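PDB 3WIW: glycosyl hydrolase family 88 from Pedobacter heparinus, which probably hydrolyses unsaturated oligosaccharides derived from heparin, releasing the unsaturated glucuronyl residue from their non-reducing end. Local coordinates for residues Val156-Ser161 with Lys199-Thr204; Val171-Leu176 with Ser216-Ser221. One frame throughout, in Å; residues are numbered along the deposited sequence.

Interaction 1: Val156-Ser161 with Lys199-Thr204; sequences VGAIRS and KTHAVT
ND1 of His201 is gripped by one well-aimed hydrogen bond: the backbone N of Ile159 points into it from 2.9 Å at an N-H...N angle of 159°, lying only 9° out of the ring plane. The bond fixes the rotation of the imidazole and marks ND1 as the acceptor nitrogen. With CG anti to the backbone N (chi1 -177°), the ring stretches from helix 192-208 to strand 158-159, where CB of Ala158 (3.6 Å) and CB of Ile159 (3.5 Å) also pack against ND1. That strand pairs with strand 152-153 in a small antiparallel hairpin of the (alpha/alpha)6 barrel, and Gly157 and Ala158, both opposite Asn153, form a G1 beta bulge. At this bulge the Gly157 carbonyl O meets the helix. It lies 2.7 Å from OG1 of Thr204, whose single proton can serve either this oxygen or Thr200 O, 3.0 Å from the same OG1. CA of His201 adds a CH...O contact to Gly157 O. With its positive phi, a CB on Gly157 would press on the carbonyl O of Val156 as well as collide with Thr204 OG1. CG2 of Thr200 closes in 3.6 Å from Gly157 O, while its OG1 turns back to Asp196 O.

Interaction 2: Val171-Leu176 with Ser216-Ser221; sequences VIIDNL and SYHVIS
Ile173 leaves the end of strand 170-172 with CG1 anti to its backbone N (chi1 -166°), and each carbon of its side chain from CB outward meets residues 216-218. CB rests 3.8 Å from Tyr217 O; the CG2 branch reaches CD2 of His218 at 4.0 Å, approaching the imidazole obliquely; CG1 passes 4.1 Å from Ser216 OG; and the tip, CD1, stops 3.9 Å from Ser216 CB. Its backbone N donates to His218 O (2.9 Å), carrying the antiparallel bonding one step beyond the reciprocal Val171-Ile220 pair, in which Val171 N lies 2.8 Å from Ile220 O. Ile172 and Val219 form the non-hydrogen-bonded pair between, their CG2 methyls touching. A type I turn from Ile172 to Asn175 then brings round Asp174, the predicted proton donor. NE2 of His218 donates to the syn lone pair of Asp174 OD1 at 3.0 Å, a bent bond (131°), with carboxylate and ring planes 20° apart. A water gives a proton to OD2 (2.8 Å) and weakly accepts from the same NE2. The backbone N-H of Gln236 points to ND1, consistent with the proton lying on NE2. The donors at OD1 and OD2, NE2 and the water, would tend to favour a charged carboxylate. An alanine at His218 would remove the ring and would probably leave Asp174 less firmly oriented. Trp244 stacks on the imidazole, strand 229-233 flanks strand 219-222 as the third strand of the sheet, and helix 192-208 packs against Val171, Ile173 and Leu176.

The two contacts are centred 10 Å apart and touch each other. Their segments alternate along the chain: 156-161 and 171-176 are followed by 199-204 and 216-221. Ser161 joins them directly, OG lying 2.9 Å from Ile172 N in a probable hydrogen bond at the start of the turn that carries Asp174. His201 of interaction 1 also touches Val171 and Asn175 of interaction 2, its side chain about 9 Å from that of Asp174; Ile159 is about 9 Å, side chain to side chain, from Asp116, the predicted nucleophile. The side chain of Asp174 is about 3 Å from a bound HEPES molecule (EPE). That of Ile159 is about 10 Å from it, so interaction 2 borders the ligand and interaction 1 lies farther from it.

Interaction 1: Val156-Ser161 with Lys199-Thr204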
ATOM      1  N   VAL A 156      -5.555  15.748 -18.981  1.00 15.27           N
ATOM      2  CA  VAL A 156      -4.908  14.443 -18.961  1.00 13.80           C
ATOM      3  C   VAL A 156      -5.866  13.344 -18.487  1.00 13.15           C
ATOM      4  O   VAL A 156      -5.781  12.188 -18.934  1.00 15.12           O
ATOM      5  CB  VAL A 156      -3.638  14.460 -18.067  1.00 14.24           C
ATOM      6  CG1 VAL A 156      -2.989  13.064 -17.966  1.00 14.44           C
ATOM      7  CG2 VAL A 156      -2.649  15.465 -18.612  1.00 15.90           C
ATOM      8  N   GLY A 157      -6.753  13.686 -17.559  1.00 12.79           N
ATOM      9  CA  GLY A 157      -7.580  12.689 -16.906  1.00 12.75           C
ATOM     10  C   GLY A 157      -6.840  11.927 -15.806  1.00 12.70           C
ATOM     11  O   GLY A 157      -7.162  10.770 -15.536  1.00 13.01           O
ATOM     12  N   ALA A 158      -5.855  12.558 -15.158  1.00 11.93           N
ATOM     13  CA  ALA A 158      -5.093  11.880 -14.092  1.00 11.35           C
ATOM     14  C   ALA A 158      -4.479  12.893 -13.137  1.00 11.10           C
ATOM     15  O   ALA A 158      -4.296  14.066 -13.480  1.00 11.51           O
ATOM     16  CB  ALA A 158      -3.991  10.987 -14.680  1.00 12.27           C
ATOM     17  N   ILE A 159      -4.188  12.427 -11.925  1.00 11.26           N
ATOM     18  CA  ILE A 159      -3.381  13.132 -10.951  1.00 11.65           C
ATOM     19  C   ILE A 159      -1.915  13.053 -11.356  1.00 10.90           C
ATOM     20  O   ILE A 159      -1.407  11.977 -11.701  1.00 11.40           O
ATOM     21  CB  ILE A 159      -3.551  12.487  -9.565  1.00 11.38           C
ATOM     22  CG1 ILE A 159      -4.999  12.681  -9.073  1.00 12.55           C
ATOM     23  CG2 ILE A 159      -2.515  13.049  -8.572  1.00 11.05           C
ATOM     24  CD1 ILE A 159      -5.320  11.901  -7.830  1.00 13.73           C
ATOM     25  N   ARG A 160      -1.242  14.205 -11.364  1.00 11.25           N
ATOM     26  CA  ARG A 160       0.202  14.256 -11.552  1.00 11.83           C
ATOM     27  C   ARG A 160       0.888  13.678 -10.316  1.00 10.71           C
ATOM     28  O   ARG A 160       0.698  14.180  -9.206  1.00 11.74           O
ATOM     29  CB  ARG A 160       0.649  15.701 -11.750  1.00 12.35           C
ATOM     30  CG  ARG A 160       2.101  15.777 -12.169  1.00 13.63           C
ATOM     31  CD  ARG A 160       2.518  17.185 -12.401  1.00 16.10           C
ATOM     32  NE  ARG A 160       3.939  17.256 -12.697  1.00 17.66           N
ATOM     33  CZ  ARG A 160       4.536  18.311 -13.237  1.00 20.91           C
ATOM     34  NH1 ARG A 160       3.825  19.384 -13.573  1.00 22.00           N
ATOM     35  NH2 ARG A 160       5.849  18.279 -13.439  1.00 23.46           N
ATOM     36  N   SER A 161       1.708  12.644 -10.474  1.00 11.44           N
ATOM     37  CA  SER A 161       2.296  12.008  -9.292  1.00 10.52           C
ATOM     38  C   SER A 161       3.342  12.889  -8.621  1.00 11.40           C
ATOM     39  O   SER A 161       3.317  13.060  -7.387  1.00 11.81           O
ATOM     40  CB  SER A 161       2.894  10.651  -9.654  1.00 12.06           C
ATOM     41  OG  SER A 161       1.879   9.791 -10.107  1.00 11.32           O
ATOM     42  N   LYS A 199     -12.050   8.489  -9.927  1.00 11.34           N
ATOM     43  CA  LYS A 199     -12.537   7.452 -10.822  1.00 11.96           C
ATOM     44  C   LYS A 199     -11.946   7.645 -12.221  1.00 11.88           C
ATOM     45  O   LYS A 199     -11.498   6.691 -12.857  1.00 12.74           O
ATOM     46  CB  LYS A 199     -14.066   7.455 -10.883  1.00 13.56           C
ATOM     47  CG  LYS A 199     -14.569   6.308 -11.744  1.00 17.27           C
ATOM     48  CD  LYS A 199     -16.085   6.170 -11.746  1.00 19.50           C
ATOM     49  CE  LYS A 199     -16.445   4.874 -12.471  1.00 23.34           C
ATOM     50  NZ  LYS A 199     -17.912   4.693 -12.550  1.00 25.39           N
ATOM     51  N   THR A 200     -11.890   8.887 -12.681  1.00 11.73           N
ATOM     52  CA  THR A 200     -11.267   9.186 -13.983  1.00 11.86           C
ATOM     53  C   THR A 200      -9.794   8.754 -14.022  1.00 10.84           C
ATOM     54  O   THR A 200      -9.344   8.146 -14.995  1.00 11.76           O
ATOM     55  CB  THR A 200     -11.395  10.668 -14.333  1.00 12.45           C
ATOM     56  OG1 THR A 200     -12.783  10.990 -14.437  1.00 14.05           O
ATOM     57  CG2 THR A 200     -10.711  10.971 -15.675  1.00 12.97           C
ATOM     58  N   HIS A 201      -9.051   9.041 -12.959  1.00 10.64           N
ATOM     59  CA  HIS A 201      -7.659   8.599 -12.881  1.00  9.78           C
ATOM     60  C   HIS A 201      -7.559   7.077 -13.062  1.00 10.21           C
ATOM     61  O   HIS A 201      -6.705   6.578 -13.808  1.00 10.46           O
ATOM     62  CB  HIS A 201      -7.041   9.032 -11.547  1.00  9.71           C
ATOM     63  CG  HIS A 201      -5.598   8.682 -11.417  1.00  9.82           C
ATOM     64  ND1 HIS A 201      -4.605   9.647 -11.392  1.00 11.07           N
ATOM     65  CD2 HIS A 201      -4.962   7.485 -11.340  1.00 10.35           C
ATOM     66  CE1 HIS A 201      -3.432   9.060 -11.298  1.00 11.00           C
ATOM     67  NE2 HIS A 201      -3.617   7.745 -11.253  1.00 10.84           N
ATOM     68  N   ALA A 202      -8.424   6.333 -12.377  1.00  9.99           N
ATOM     69  CA  ALA A 202      -8.419   4.876 -12.479  1.00 10.43           C
ATOM     70  C   ALA A 202      -8.730   4.424 -13.910  1.00 10.15           C
ATOM     71  O   ALA A 202      -8.122   3.451 -14.396  1.00 11.12           O
ATOM     72  CB  ALA A 202      -9.408   4.263 -11.483  1.00 11.30           C
ATOM     73  N   VAL A 203      -9.674   5.074 -14.572  1.00 11.24           N
ATOM     74  CA  VAL A 203     -10.003   4.724 -15.957  1.00 12.04           C
ATOM     75  C   VAL A 203      -8.839   5.026 -16.910  1.00 11.93           C
ATOM     76  O   VAL A 203      -8.439   4.170 -17.714  1.00 12.48           O
ATOM     77  CB  VAL A 203     -11.310   5.416 -16.417  1.00 13.30           C
ATOM     78  CG1 VAL A 203     -11.546   5.165 -17.895  1.00 14.25           C
ATOM     79  CG2 VAL A 203     -12.497   4.896 -15.596  1.00 14.95           C
ATOM     80  N   THR A 204      -8.258   6.220 -16.797  1.00 11.85           N
ATOM     81  CA  THR A 204      -7.126   6.600 -17.637  1.00 11.12           C
ATOM     82  C   THR A 204      -5.952   5.608 -17.437  1.00 11.35           C
ATOM     83  O   THR A 204      -5.325   5.154 -18.396  1.00 11.60           O
ATOM     84  CB  THR A 204      -6.683   8.011 -17.245  1.00 11.63           C
ATOM     85  OG1 THR A 204      -7.791   8.909 -17.416  1.00 12.78           O
ATOM     86  CG2 THR A 204      -5.486   8.484 -18.076  1.00 13.38           C
TER

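Interaction 2: Val171-Leu176 with Ser216-Ser221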
ATOM      1  N   VAL A 171       2.904  10.008 -14.261  1.00 10.47           N
ATOM      2  CA  VAL A 171       1.915   9.311 -13.427  1.00  9.40           C
ATOM      3  C   VAL A 171       2.449   7.912 -13.154  1.00  9.11           C
ATOM      4  O   VAL A 171       2.783   7.166 -14.087  1.00 10.57           O
ATOM      5  CB  VAL A 171       0.549   9.216 -14.152  1.00 10.25           C
ATOM      6  CG1 VAL A 171      -0.476   8.472 -13.274  1.00 10.72           C
ATOM      7  CG2 VAL A 171       0.037  10.609 -14.484  1.00 11.22           C
ATOM      8  N   ILE A 172       2.582   7.558 -11.886  1.00  9.86           N
ATOM      9  CA  ILE A 172       3.098   6.239 -11.535  1.00  9.00           C
ATOM     10  C   ILE A 172       1.970   5.298 -11.123  1.00  8.36           C
ATOM     11  O   ILE A 172       0.914   5.750 -10.681  1.00  9.76           O
ATOM     12  CB  ILE A 172       4.208   6.317 -10.450  1.00  9.81           C
ATOM     13  CG1 ILE A 172       3.689   6.733  -9.054  1.00  9.32           C
ATOM     14  CG2 ILE A 172       5.303   7.264 -10.920  1.00 11.67           C
ATOM     15  CD1 ILE A 172       4.827   6.892  -8.018  1.00  9.82           C
ATOM     16  N   ILE A 173       2.192   3.997 -11.272  1.00  8.40           N
ATOM     17  CA  ILE A 173       1.178   3.011 -10.937  1.00  8.50           C
ATOM     18  C   ILE A 173       0.769   3.136  -9.449  1.00  8.64           C
ATOM     19  O   ILE A 173      -0.410   2.910  -9.093  1.00  9.64           O
ATOM     20  CB  ILE A 173       1.666   1.580 -11.313  1.00  9.21           C
ATOM     21  CG1 ILE A 173       0.509   0.588 -11.297  1.00 10.11           C
ATOM     22  CG2 ILE A 173       2.786   1.088 -10.366  1.00  9.56           C
ATOM     23  CD1 ILE A 173      -0.483   0.748 -12.467  1.00 11.29           C
ATOM     24  N   ASP A 174       1.732   3.491  -8.587  1.00  8.86           N
ATOM     25  CA  ASP A 174       1.482   3.626  -7.142  1.00  8.69           C
ATOM     26  C   ASP A 174       0.358   4.645  -6.861  1.00  8.62           C
ATOM     27  O   ASP A 174      -0.296   4.583  -5.815  1.00  9.17           O
ATOM     28  CB  ASP A 174       2.730   4.084  -6.373  1.00  8.78           C
ATOM     29  CG  ASP A 174       4.060   3.534  -6.914  1.00  9.60           C
ATOM     30  OD1 ASP A 174       4.294   3.483  -8.145  1.00  9.67           O
ATOM     31  OD2 ASP A 174       4.926   3.251  -6.063  1.00 10.34           O
ATOM     32  N   ASN A 175       0.158   5.594  -7.777  1.00  8.49           N
ATOM     33  CA  ASN A 175      -0.839   6.661  -7.621  1.00  8.67           C
ATOM     34  C   ASN A 175      -2.253   6.057  -7.499  1.00  8.37           C
ATOM     35  O   ASN A 175      -3.133   6.697  -6.910  1.00  9.52           O
ATOM     36  CB  ASN A 175      -0.709   7.641  -8.803  1.00  9.38           C
ATOM     37  CG  ASN A 175      -1.235   9.069  -8.539  1.00  9.27           C
ATOM     38  OD1 ASN A 175      -0.620  10.035  -9.034  1.00  9.93           O
ATOM     39  ND2 ASN A 175      -2.352   9.216  -7.815  1.00  9.75           N
ATOM     40  N   LEU A 176      -2.484   4.846  -8.023  1.00  8.36           N
ATOM     41  CA  LEU A 176      -3.790   4.196  -7.800  1.00  8.46           C
ATOM     42  C   LEU A 176      -4.135   4.118  -6.312  1.00  8.16           C
ATOM     43  O   LEU A 176      -5.306   4.225  -5.928  1.00  9.94           O
ATOM     44  CB  LEU A 176      -3.856   2.796  -8.423  1.00  9.73           C
ATOM     45  CG  LEU A 176      -3.863   2.774  -9.953  1.00  9.95           C
ATOM     46  CD1 LEU A 176      -3.494   1.363 -10.406  1.00 10.78           C
ATOM     47  CD2 LEU A 176      -5.224   3.197 -10.514  1.00 11.70           C
ATOM     48  N   SER A 216       1.832  -4.245 -15.743  1.00 10.43           N
ATOM     49  CA  SER A 216       1.824  -2.794 -15.762  1.00 10.88           C
ATOM     50  C   SER A 216       3.228  -2.207 -15.934  1.00 10.38           C
ATOM     51  O   SER A 216       4.218  -2.777 -15.439  1.00 10.53           O
ATOM     52  CB  SER A 216       1.164  -2.217 -14.489  1.00 11.68           C
ATOM     53  OG  SER A 216       1.749  -2.757 -13.305  1.00 12.71           O
ATOM     54  N   TYR A 217       3.285  -1.043 -16.598  1.00 10.31           N
ATOM     55  CA  TYR A 217       4.429  -0.136 -16.547  1.00 10.80           C
ATOM     56  C   TYR A 217       4.512   0.523 -15.177  1.00  9.33           C
ATOM     57  O   TYR A 217       3.530   0.551 -14.410  1.00 10.33           O
ATOM     58  CB  TYR A 217       4.241   1.005 -17.567  1.00 11.91           C
ATOM     59  CG  TYR A 217       4.308   0.559 -19.008  1.00 11.68           C
ATOM     60  CD1 TYR A 217       5.540   0.356 -19.629  1.00 12.89           C
ATOM     61  CD2 TYR A 217       3.153   0.329 -19.753  1.00 12.07           C
ATOM     62  CE1 TYR A 217       5.621  -0.057 -20.929  1.00 13.56           C
ATOM     63  CE2 TYR A 217       3.217  -0.083 -21.062  1.00 13.53           C
ATOM     64  CZ  TYR A 217       4.456  -0.276 -21.648  1.00 14.30           C
ATOM     65  OH  TYR A 217       4.561  -0.683 -22.941  1.00 16.21           O
ATOM     66  N   HIS A 218       5.656   1.126 -14.877  1.00  9.45           N
ATOM     67  CA  HIS A 218       5.733   1.929 -13.666  1.00  9.44           C
ATOM     68  C   HIS A 218       5.232   3.354 -13.939  1.00  9.52           C
ATOM     69  O   HIS A 218       4.309   3.824 -13.266  1.00  9.83           O
ATOM     70  CB  HIS A 218       7.152   1.919 -13.077  1.00  9.93           C
ATOM     71  CG  HIS A 218       7.203   2.419 -11.668  1.00  9.79           C
ATOM     72  ND1 HIS A 218       8.336   2.364 -10.887  1.00 10.57           N
ATOM     73  CD2 HIS A 218       6.242   2.999 -10.904  1.00 10.60           C
ATOM     74  CE1 HIS A 218       8.073   2.877  -9.700  1.00 11.82           C
ATOM     75  NE2 HIS A 218       6.810   3.273  -9.688  1.00 10.62           N
ATOM     76  N   VAL A 219       5.839   4.040 -14.916  1.00  9.79           N
ATOM     77  CA  VAL A 219       5.562   5.441 -15.201  1.00 10.74           C
ATOM     78  C   VAL A 219       4.992   5.609 -16.592  1.00 11.05           C
ATOM     79  O   VAL A 219       5.553   5.120 -17.574  1.00 13.17           O
ATOM     80  CB  VAL A 219       6.858   6.276 -15.139  1.00 11.89           C
ATOM     81  CG1 VAL A 219       6.582   7.776 -15.300  1.00 13.09           C
ATOM     82  CG2 VAL A 219       7.535   6.045 -13.838  1.00 12.32           C
ATOM     83  N   ILE A 220       3.875   6.310 -16.674  1.00 10.61           N
ATOM     84  CA  ILE A 220       3.410   6.862 -17.942  1.00 11.95           C
ATOM     85  C   ILE A 220       3.565   8.376 -17.864  1.00 12.15           C
ATOM     86  O   ILE A 220       3.125   9.011 -16.895  1.00 12.97           O
ATOM     87  CB  ILE A 220       1.930   6.495 -18.206  1.00 12.53           C
ATOM     88  CG1 ILE A 220       1.750   4.962 -18.200  1.00 11.91           C
ATOM     89  CG2 ILE A 220       1.435   7.100 -19.525  1.00 13.05           C
ATOM     90  CD1 ILE A 220       2.471   4.236 -19.322  1.00 12.82           C
ATOM     91  N   SER A 221       4.207   8.948 -18.878  0.59 13.06           N
ATOM     92  CA  SER A 221       4.333  10.393 -18.992  0.59 15.14           C
ATOM     93  C   SER A 221       3.358  10.908 -20.032  0.59 14.56           C
ATOM     94  O   SER A 221       3.278  10.372 -21.146  0.59 15.14           O
ATOM     95  CB  SER A 221       5.748  10.805 -19.376  0.59 18.49           C
ATOM     96  OG  SER A 221       5.840  12.216 -19.353  0.59 21.69           O
TER
HETATM   97  O   HOH W   1       7.402   4.134  -7.007  1.00 16.71           O